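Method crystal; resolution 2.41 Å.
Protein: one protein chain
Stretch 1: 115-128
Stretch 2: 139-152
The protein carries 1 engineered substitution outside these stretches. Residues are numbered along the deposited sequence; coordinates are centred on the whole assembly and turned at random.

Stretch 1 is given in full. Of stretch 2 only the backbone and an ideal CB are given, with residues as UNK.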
ATOM      1  N   SER A 115     -10.482 -32.992  16.871  1.00 63.75           N
ATOM      2  CA  SER A 115     -11.576 -32.523  17.726  1.00 60.22           C
ATOM      3  C   SER A 115     -12.463 -31.450  17.029  1.00 61.10           C
ATOM      4  O   SER A 115     -13.693 -31.363  17.211  1.00 59.22           O
ATOM      5  CB  SER A 115     -10.991 -31.921  18.989  1.00 56.69           C
ATOM      6  OG  SER A 115     -11.982 -31.180  19.663  1.00 50.44           O
ATOM      7  N   ILE A 116     -11.819 -30.615  16.238  1.00 57.02           N
ATOM      8  CA  ILE A 116     -12.532 -29.534  15.625  1.00 56.75           C
ATOM      9  C   ILE A 116     -13.382 -30.072  14.493  1.00 58.43           C
ATOM     10  O   ILE A 116     -14.520 -29.642  14.326  1.00 56.38           O
ATOM     11  CB  ILE A 116     -11.559 -28.470  15.139  1.00 50.16           C
ATOM     12  CG1 ILE A 116     -11.281 -27.521  16.296  1.00 47.10           C
ATOM     13  CG2 ILE A 116     -12.120 -27.728  13.946  1.00 46.01           C
ATOM     14  CD1 ILE A 116      -9.987 -26.732  16.087  1.00 48.47           C
ATOM     15  N   SER A 117     -12.805 -31.013  13.746  1.00 62.16           N
ATOM     16  CA  SER A 117     -13.524 -31.755  12.726  1.00 68.07           C
ATOM     17  C   SER A 117     -14.697 -32.605  13.273  1.00 69.09           C
ATOM     18  O   SER A 117     -15.644 -32.821  12.545  1.00 73.69           O
ATOM     19  CB  SER A 117     -12.564 -32.598  11.882  1.00 68.78           C
ATOM     20  OG  SER A 117     -12.790 -33.974  12.106  1.00 75.99           O
ATOM     21  N   GLU A 118     -14.645 -33.068  14.529  1.00 66.75           N
ATOM     22  CA  GLU A 118     -15.765 -33.802  15.095  1.00 63.18           C
ATOM     23  C   GLU A 118     -16.817 -32.892  15.710  1.00 64.07           C
ATOM     24  O   GLU A 118     -17.930 -33.346  15.929  1.00 64.52           O
ATOM     25  CB  GLU A 118     -15.326 -34.829  16.132  1.00 67.59           C
ATOM     26  CG  GLU A 118     -14.387 -35.921  15.615  1.00 77.59           C
ATOM     27  CD  GLU A 118     -13.557 -36.613  16.733  1.00 91.13           C
ATOM     28  OE1 GLU A 118     -13.765 -36.321  17.957  1.00 89.33           O
ATOM     29  OE2 GLU A 118     -12.684 -37.460  16.385  1.00 89.48           O
ATOM     30  N   THR A 119     -16.519 -31.615  15.964  1.00 61.56           N
ATOM     31  CA  THR A 119     -17.479 -30.730  16.697  1.00 62.16           C
ATOM     32  C   THR A 119     -18.090 -29.610  15.865  1.00 62.09           C
ATOM     33  O   THR A 119     -19.144 -29.046  16.231  1.00 62.30           O
ATOM     34  CB  THR A 119     -16.839 -30.040  17.924  1.00 67.40           C
ATOM     35  OG1 THR A 119     -16.425 -31.045  18.846  1.00 77.27           O
ATOM     36  CG2 THR A 119     -17.851 -29.129  18.660  1.00 67.39           C
ATOM     37  N   ILE A 120     -17.414 -29.255  14.781  1.00 56.94           N
ATOM     38  CA  ILE A 120     -17.910 -28.214  13.908  1.00 56.09           C
ATOM     39  C   ILE A 120     -18.476 -28.878  12.653  1.00 54.66           C
ATOM     40  O   ILE A 120     -17.706 -29.448  11.854  1.00 53.30           O
ATOM     41  CB  ILE A 120     -16.818 -27.188  13.533  1.00 56.17           C
ATOM     42  CG1 ILE A 120     -16.023 -26.710  14.776  1.00 53.26           C
ATOM     43  CG2 ILE A 120     -17.441 -25.996  12.831  1.00 50.32           C
ATOM     44  CD1 ILE A 120     -16.883 -26.266  15.959  1.00 52.60           C
ATOM     45  N   PRO A 121     -19.820 -28.822  12.482  1.00 54.80           N
ATOM     46  CA  PRO A 121     -20.383 -29.349  11.205  1.00 56.34           C
ATOM     47  C   PRO A 121     -19.985 -28.471  10.056  1.00 51.83           C
ATOM     48  O   PRO A 121     -19.983 -27.257  10.197  1.00 53.25           O
ATOM     49  CB  PRO A 121     -21.909 -29.345  11.422  1.00 52.92           C
ATOM     50  CG  PRO A 121     -22.144 -28.462  12.643  1.00 58.34           C
ATOM     51  CD  PRO A 121     -20.882 -28.542  13.482  1.00 55.78           C
ATOM     52  N   SER A 122     -19.615 -29.110   8.953  1.00 57.38           N
ATOM     53  CA  SER A 122     -19.082 -28.498   7.763  1.00 58.76           C
ATOM     54  C   SER A 122     -19.899 -27.351   7.213  1.00 59.60           C
ATOM     55  O   SER A 122     -19.345 -26.339   6.797  1.00 63.72           O
ATOM     56  CB  SER A 122     -18.943 -29.560   6.699  1.00 66.33           C
ATOM     57  OG  SER A 122     -17.638 -30.073   6.801  1.00 78.37           O
ATOM     58  N   ASP A 123     -21.204 -27.502   7.267  1.00 62.00           N
ATOM     59  CA  ASP A 123     -22.086 -26.552   6.649  1.00 71.69           C
ATOM     60  C   ASP A 123     -22.442 -25.409   7.572  1.00 73.36           C
ATOM     61  O   ASP A 123     -22.958 -24.402   7.098  1.00 88.17           O
ATOM     62  CB  ASP A 123     -23.337 -27.240   6.096  1.00 84.68           C
ATOM     63  CG  ASP A 123     -23.124 -27.754   4.660  1.00100.33           C
ATOM     64  OD1 ASP A 123     -22.380 -27.097   3.873  1.00107.43           O
ATOM     65  OD2 ASP A 123     -23.683 -28.817   4.322  1.00102.02           O
ATOM     66  N   LYS A 124     -22.144 -25.503   8.867  1.00 54.70           N
ATOM     67  CA  LYS A 124     -22.257 -24.294   9.639  1.00 47.75           C
ATOM     68  C   LYS A 124     -20.896 -23.597   9.704  1.00 49.34           C
ATOM     69  O   LYS A 124     -20.772 -22.520  10.256  1.00 50.71           O
ATOM     70  CB  LYS A 124     -22.812 -24.523  11.016  1.00 50.06           C
ATOM     71  CG  LYS A 124     -24.186 -25.194  11.122  1.00 54.00           C
ATOM     72  CD  LYS A 124     -24.462 -25.379  12.623  1.00 60.16           C
ATOM     73  CE  LYS A 124     -25.733 -26.159  12.955  1.00 67.46           C
ATOM     74  NZ  LYS A 124     -26.920 -25.481  12.362  1.00 73.78           N
ATOM     75  N   ALA A 125     -19.867 -24.190   9.123  1.00 52.22           N
ATOM     76  CA  ALA A 125     -18.517 -23.644   9.263  1.00 48.03           C
ATOM     77  C   ALA A 125     -18.271 -22.487   8.331  1.00 44.73           C
ATOM     78  O   ALA A 125     -17.296 -21.799   8.470  1.00 47.65           O
ATOM     79  CB  ALA A 125     -17.489 -24.734   8.992  1.00 50.28           C
ATOM     80  N   LYS A 126     -19.127 -22.275   7.354  1.00 48.76           N
ATOM     81  CA  LYS A 126     -18.777 -21.311   6.290  1.00 48.73           C
ATOM     82  C   LYS A 126     -19.582 -20.053   6.450  1.00 43.68           C
ATOM     83  O   LYS A 126     -20.747 -20.106   6.810  1.00 44.93           O
ATOM     84  CB  LYS A 126     -18.959 -21.886   4.867  1.00 50.41           C
ATOM     85  CG  LYS A 126     -18.223 -23.207   4.615  1.00 61.03           C
ATOM     86  CD  LYS A 126     -18.249 -23.570   3.118  1.00 69.24           C
ATOM     87  CE  LYS A 126     -18.737 -25.001   2.914  1.00 78.68           C
ATOM     88  NZ  LYS A 126     -19.268 -25.310   1.543  1.00 82.31           N
ATOM     89  N   ALA A 127     -18.962 -18.914   6.185  1.00 39.03           N
ATOM     90  CA  ALA A 127     -19.685 -17.659   6.263  1.00 39.82           C
ATOM     91  C   ALA A 127     -20.116 -17.306   4.867  1.00 39.64           C
ATOM     92  O   ALA A 127     -19.584 -17.836   3.914  1.00 40.77           O
ATOM     93  CB  ALA A 127     -18.800 -16.560   6.823  1.00 37.09           C
ATOM     94  N   ASP A 128     -21.100 -16.422   4.755  1.00 40.44           N
ATOM     95  CA  ASP A 128     -21.394 -15.745   3.515  1.00 41.01           C
ATOM     96  C   ASP A 128     -21.189 -14.248   3.758  1.00 38.02           C
ATOM     97  O   ASP A 128     -21.893 -13.616   4.586  1.00 42.27           O
ATOM     98  CB  ASP A 128     -22.799 -16.027   3.054  1.00 39.59           C
ATOM     99  CG  ASP A 128     -23.168 -15.224   1.755  1.00 51.18           C
ATOM    100  OD1 ASP A 128     -22.256 -14.681   1.043  1.00 48.78           O
ATOM    101  OD2 ASP A 128     -24.389 -15.139   1.439  1.00 52.66           O
ATOM    102  N   UNK A 139     -25.129 -16.504  11.744  1.00 45.30           N
ATOM    103  CA  UNK A 139     -25.222 -16.605  13.184  1.00 47.25           C
ATOM    104  C   UNK A 139     -24.669 -17.934  13.632  1.00 47.21           C
ATOM    105  O   UNK A 139     -23.975 -18.027  14.677  1.00 44.54           O
ATOM    106  CB  UNK A 139     -26.667 -16.432  13.657  1.00 47.25           C
ATOM    107  N   UNK A 140     -24.960 -18.955  12.835  1.00 44.17           N
ATOM    108  CA  UNK A 140     -24.342 -20.258  13.043  1.00 43.96           C
ATOM    109  C   UNK A 140     -22.831 -20.255  12.831  1.00 45.61           C
ATOM    110  O   UNK A 140     -22.067 -20.788  13.670  1.00 47.57           O
ATOM    111  CB  UNK A 140     -24.983 -21.283  12.106  1.00 43.96           C
ATOM    112  N   UNK A 141     -22.400 -19.637  11.725  1.00 41.65           N
ATOM    113  CA  UNK A 141     -21.000 -19.431  11.505  1.00 42.39           C
ATOM    114  C   UNK A 141     -20.385 -18.764  12.710  1.00 44.59           C
ATOM    115  O   UNK A 141     -19.369 -19.291  13.205  1.00 43.72           O
ATOM    116  CB  UNK A 141     -20.764 -18.602  10.241  1.00 42.39           C
ATOM    117  N   UNK A 142     -20.972 -17.637  13.188  1.00 44.73           N
ATOM    118  CA  UNK A 142     -20.446 -16.967  14.423  1.00 42.80           C
ATOM    119  C   UNK A 142     -20.373 -17.898  15.607  1.00 44.59           C
ATOM    120  O   UNK A 142     -19.364 -17.862  16.354  1.00 45.26           O
ATOM    121  CB  UNK A 142     -21.321 -15.770  14.799  1.00 42.80           C
ATOM    122  N   UNK A 143     -21.381 -18.781  15.765  1.00 41.92           N
ATOM    123  CA  UNK A 143     -21.331 -19.649  16.926  1.00 47.13           C
ATOM    124  C   UNK A 143     -20.220 -20.627  16.788  1.00 46.85           C
ATOM    125  O   UNK A 143     -19.664 -21.019  17.770  1.00 52.80           O
ATOM    126  CB  UNK A 143     -22.658 -20.382  17.130  1.00 47.13           C
ATOM    127  N   UNK A 144     -19.942 -21.072  15.567  1.00 44.69           N
ATOM    128  CA  UNK A 144     -18.953 -22.095  15.404  1.00 45.78           C
ATOM    129  C   UNK A 144     -17.609 -21.434  15.671  1.00 47.67           C
ATOM    130  O   UNK A 144     -16.768 -21.920  16.429  1.00 50.42           O
ATOM    131  CB  UNK A 144     -19.020 -22.737  14.017  1.00 45.78           C
ATOM    132  N   UNK A 145     -17.472 -20.252  15.113  1.00 40.87           N
ATOM    133  CA  UNK A 145     -16.309 -19.503  15.288  1.00 40.93           C
ATOM    134  C   UNK A 145     -15.967 -19.275  16.739  1.00 43.63           C
ATOM    135  O   UNK A 145     -14.809 -19.413  17.051  1.00 44.19           O
ATOM    136  CB  UNK A 145     -16.452 -18.169  14.552  1.00 40.93           C
ATOM    137  N   UNK A 146     -16.923 -18.918  17.608  1.00 41.57           N
ATOM    138  CA  UNK A 146     -16.590 -18.694  19.028  1.00 43.51           C
ATOM    139  C   UNK A 146     -16.138 -20.037  19.672  1.00 48.98           C
ATOM    140  O   UNK A 146     -15.191 -20.093  20.460  1.00 52.93           O
ATOM    141  CB  UNK A 146     -17.792 -18.113  19.776  1.00 43.51           C
ATOM    142  N   UNK A 147     -16.827 -21.103  19.335  1.00 44.95           N
ATOM    143  CA  UNK A 147     -16.401 -22.415  19.729  1.00 49.28           C
ATOM    144  C   UNK A 147     -14.916 -22.636  19.396  1.00 48.02           C
ATOM    145  O   UNK A 147     -14.122 -23.008  20.215  1.00 50.60           O
ATOM    146  CB  UNK A 147     -17.273 -23.472  19.048  1.00 49.28           C
ATOM    147  N   UNK A 148     -14.564 -22.448  18.144  1.00 46.52           N
ATOM    148  CA  UNK A 148     -13.234 -22.721  17.667  1.00 46.77           C
ATOM    149  C   UNK A 148     -12.174 -21.816  18.299  1.00 49.93           C
ATOM    150  O   UNK A 148     -11.062 -22.278  18.584  1.00 53.15           O
ATOM    151  CB  UNK A 148     -13.202 -22.577  16.144  1.00 46.77           C
ATOM    152  N   UNK A 149     -12.524 -20.550  18.536  1.00 47.88           N
ATOM    153  CA  UNK A 149     -11.635 -19.623  19.193  1.00 54.46           C
ATOM    154  C   UNK A 149     -11.300 -20.176  20.546  1.00 52.33           C
ATOM    155  O   UNK A 149     -10.153 -20.144  20.944  1.00 53.53           O
ATOM    156  CB  UNK A 149     -12.253 -18.227  19.302  1.00 54.46           C
ATOM    157  N   UNK A 150     -12.310 -20.701  21.223  1.00 46.35           N
ATOM    158  CA  UNK A 150     -12.130 -21.350  22.517  1.00 48.15           C
ATOM    159  C   UNK A 150     -11.095 -22.466  22.405  1.00 52.22           C
ATOM    160  O   UNK A 150     -10.185 -22.547  23.210  1.00 56.90           O
ATOM    161  CB  UNK A 150     -13.460 -21.903  23.034  1.00 48.15           C
ATOM    162  N   UNK A 151     -11.212 -23.318  21.392  1.00 52.56           N
ATOM    163  CA  UNK A 151     -10.239 -24.405  21.205  1.00 54.36           C
ATOM    164  C   UNK A 151      -8.847 -23.909  20.829  1.00 51.32           C
ATOM    165  O   UNK A 151      -7.854 -24.514  21.236  1.00 50.83           O
ATOM    166  CB  UNK A 151     -10.738 -25.366  20.124  1.00 54.36           C
ATOM    167  N   UNK A 152      -8.767 -22.829  20.072  1.00 46.93           N
ATOM    168  CA  UNK A 152      -7.442 -22.313  19.679  1.00 49.92           C
ATOM    169  C   UNK A 152      -6.712 -21.624  20.821  1.00 50.44           C
ATOM    170  O   UNK A 152      -5.479 -21.645  20.848  1.00 47.69           O
ATOM    171  CB  UNK A 152      -7.587 -21.333  18.513  1.00 49.92           C
TER

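Stretch 2 is helical throughout and runs nearly antiparallel to the end of the helix in stretch 1 (115-119), at 158°, so its early positions meet the loop that follows that helix and its late positions meet the helix itself.

Position 139 has nothing of stretch 1 near its CB, and any helix-compatible residue would serve. It is Lys139, without a contact here.

At position 140 the CA-to-CB bond points toward stretch 1, and the ideal CB lies 4.0 Å from Lys124 CB. The extended lysine carries its amino group past this point, so an acid of either length would suit, or a neutral acceptor such as Asn or Gln. The residue is Asp140: Lys124 NZ stands 3.4 Å from Asp140 OD2, a salt bridge whose hydrogen bond is weak.

Position 141 points sideways, yet the loop wraps closely about it: the ideal CB is 3.7 Å from Lys126 O and 3.9 Å from Lys124 O, with Ala127 CA at 4.2 Å. A flat or flexible apolar side chain reaching along the loop toward the methyl group of Ala127 would fit; Phe, Leu and Met are all reasonable. Phe141, with chi1 in t, lays one ring face under that methyl. Ala127 CB sits 3.4 Å from the centroid of the Phe141 ring and only 5° off its normal, a CH-pi contact. Ala125 O approaches the ring edge, 3.3 Å from Phe141 CD1, where the polarised ring hydrogens favour a carbonyl oxygen. The backbone joins in: Phe141 CA lies 3.3 Å from Lys124 O in a CA-H...O contact.

Positions 142 and 143 have no stretch 1 atom within 5.5 Å of the ideal CB and set little requirement. They hold Leu142 and Glu143.

Position 144 points toward stretch 1, its ideal CB 3.8 Å from Ile120 CG2 and 4.2 Å from Lys124 O. The surroundings are mixed, with aliphatic carbon beside a carbonyl, so Leu, Met, Gln or Lys could be argued. Gln144 folds back with chi1 and chi2 both m. Its contacts are packing ones: Gln144 OE1 is 3.4 Å from Ile120 CD1, and Gln144 NE2 is 3.7 Å from Lys124 CD, without a hydrogen bond to stretch 1.

Positions 145 and 146 are unconstrained by stretch 1; they are Leu145 and Ala146.

At position 147 the ideal CB is 4.2 Å from Ile120 CD1, which asks for some aliphatic carbon but not for a particular end. Lys147 supplies it, its CB 4.1 Å from Ile120 CD1.

Position 148 points sideways between Ile120 and Ile116, a place for a compact branched apolar residue such as Val or Ile. Val148 sets CG2 3.7 Å from Ile120 CG1 and 4.5 Å from Ile116 CG2.

Positions 149 and 150 are out of reach of stretch 1, which sets no demand there; they are Glu149 and Gly150.

Position 151 points toward Ile116 CD1, 4.3 Å from the ideal CB; a small residue suffices. Ser151 packs its CB there and turns OG back to Lys147 O in a weak hydrogen bond.

Position 152 points sideways, its ideal CB clear of stretch 1, so a longer apolar side chain such as Leu or Met would suit to approach Ile116. It is Leu152, whose CD2 ends 4.5 Å from Ile116 CD1.

Stretch 2, residues 139-152: KDFLEQLAKVEGSL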
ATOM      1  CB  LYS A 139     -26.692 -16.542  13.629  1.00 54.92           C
ATOM      2  CG  LYS A 139     -27.162 -15.106  13.891  1.00 63.27           C
ATOM      3  CD  LYS A 139     -28.310 -15.094  14.894  1.00 66.45           C
ATOM      4  CE  LYS A 139     -29.626 -14.735  14.263  1.00 75.34           C
ATOM      5  NZ  LYS A 139     -30.761 -15.418  14.961  1.00 95.88           N
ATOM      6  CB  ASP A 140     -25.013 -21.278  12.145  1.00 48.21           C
ATOM      7  CG  ASP A 140     -26.399 -21.635  12.639  1.00 58.31           C
ATOM      8  OD1 ASP A 140     -26.673 -21.371  13.845  1.00 60.92           O
ATOM      9  OD2 ASP A 140     -27.209 -22.174  11.837  1.00 63.59           O
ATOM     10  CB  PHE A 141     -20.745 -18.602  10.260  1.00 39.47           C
ATOM     11  CG  PHE A 141     -19.340 -18.095  10.136  1.00 33.58           C
ATOM     12  CD1 PHE A 141     -18.374 -18.860   9.520  1.00 36.14           C
ATOM     13  CD2 PHE A 141     -19.006 -16.838  10.560  1.00 35.62           C
ATOM     14  CE1 PHE A 141     -17.075 -18.374   9.336  1.00 35.43           C
ATOM     15  CE2 PHE A 141     -17.704 -16.338  10.405  1.00 35.44           C
ATOM     16  CZ  PHE A 141     -16.741 -17.100   9.799  1.00 35.48           C
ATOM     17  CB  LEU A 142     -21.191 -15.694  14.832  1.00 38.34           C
ATOM     18  CG  LEU A 142     -20.835 -14.652  13.786  1.00 40.16           C
ATOM     19  CD1 LEU A 142     -21.856 -13.522  13.664  1.00 39.98           C
ATOM     20  CD2 LEU A 142     -19.491 -14.098  14.091  1.00 38.08           C
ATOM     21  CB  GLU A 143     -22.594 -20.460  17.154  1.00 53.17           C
ATOM     22  CG  GLU A 143     -23.703 -19.648  17.768  1.00 66.76           C
ATOM     23  CD  GLU A 143     -25.008 -20.425  17.922  1.00 80.66           C
ATOM     24  OE1 GLU A 143     -24.952 -21.633  18.293  1.00 86.23           O
ATOM     25  OE2 GLU A 143     -26.080 -19.807  17.672  1.00 84.75           O
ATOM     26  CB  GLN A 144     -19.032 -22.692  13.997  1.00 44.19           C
ATOM     27  CG  GLN A 144     -20.334 -23.400  13.676  1.00 48.73           C
ATOM     28  CD  GLN A 144     -20.814 -24.345  14.751  1.00 52.48           C
ATOM     29  OE1 GLN A 144     -20.088 -25.270  15.221  1.00 55.16           O
ATOM     30  NE2 GLN A 144     -22.040 -24.110  15.179  1.00 50.50           N
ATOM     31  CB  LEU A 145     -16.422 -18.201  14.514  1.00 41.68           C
ATOM     32  CG  LEU A 145     -15.194 -17.335  14.331  1.00 44.14           C
ATOM     33  CD1 LEU A 145     -15.214 -16.516  13.048  1.00 42.26           C
ATOM     34  CD2 LEU A 145     -15.177 -16.427  15.553  1.00 45.55           C
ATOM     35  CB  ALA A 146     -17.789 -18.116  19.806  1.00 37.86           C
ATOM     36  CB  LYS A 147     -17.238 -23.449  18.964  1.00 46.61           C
ATOM     37  CG  LYS A 147     -18.236 -24.313  19.760  1.00 54.38           C
ATOM     38  CD  LYS A 147     -19.626 -23.719  19.860  1.00 57.70           C
ATOM     39  CE  LYS A 147     -20.700 -24.682  19.328  1.00 62.61           C
ATOM     40  NZ  LYS A 147     -21.265 -25.786  20.190  1.00 68.82           N
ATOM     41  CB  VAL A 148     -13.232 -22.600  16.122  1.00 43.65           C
ATOM     42  CG1 VAL A 148     -11.855 -22.369  15.571  1.00 40.24           C
ATOM     43  CG2 VAL A 148     -13.803 -23.884  15.538  1.00 42.17           C
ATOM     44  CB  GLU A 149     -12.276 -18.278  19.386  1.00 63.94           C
ATOM     45  CG  GLU A 149     -11.320 -17.235  19.947  1.00 85.62           C
ATOM     46  CD  GLU A 149     -11.478 -15.861  19.279  1.00108.78           C
ATOM     47  OE1 GLU A 149     -12.606 -15.504  18.851  1.00112.57           O
ATOM     48  OE2 GLU A 149     -10.465 -15.126  19.171  1.00124.07           O
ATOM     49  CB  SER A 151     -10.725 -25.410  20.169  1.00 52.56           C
ATOM     50  OG  SER A 151     -12.095 -25.625  20.389  1.00 64.19           O
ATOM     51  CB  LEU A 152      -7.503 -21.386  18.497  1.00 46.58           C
ATOM     52  CG  LEU A 152      -8.053 -21.939  17.196  1.00 49.95           C
ATOM     53  CD1 LEU A 152      -7.971 -20.821  16.151  1.00 49.99           C
ATOM     54  CD2 LEU A 152      -7.294 -23.177  16.722  1.00 53.73           C
TER
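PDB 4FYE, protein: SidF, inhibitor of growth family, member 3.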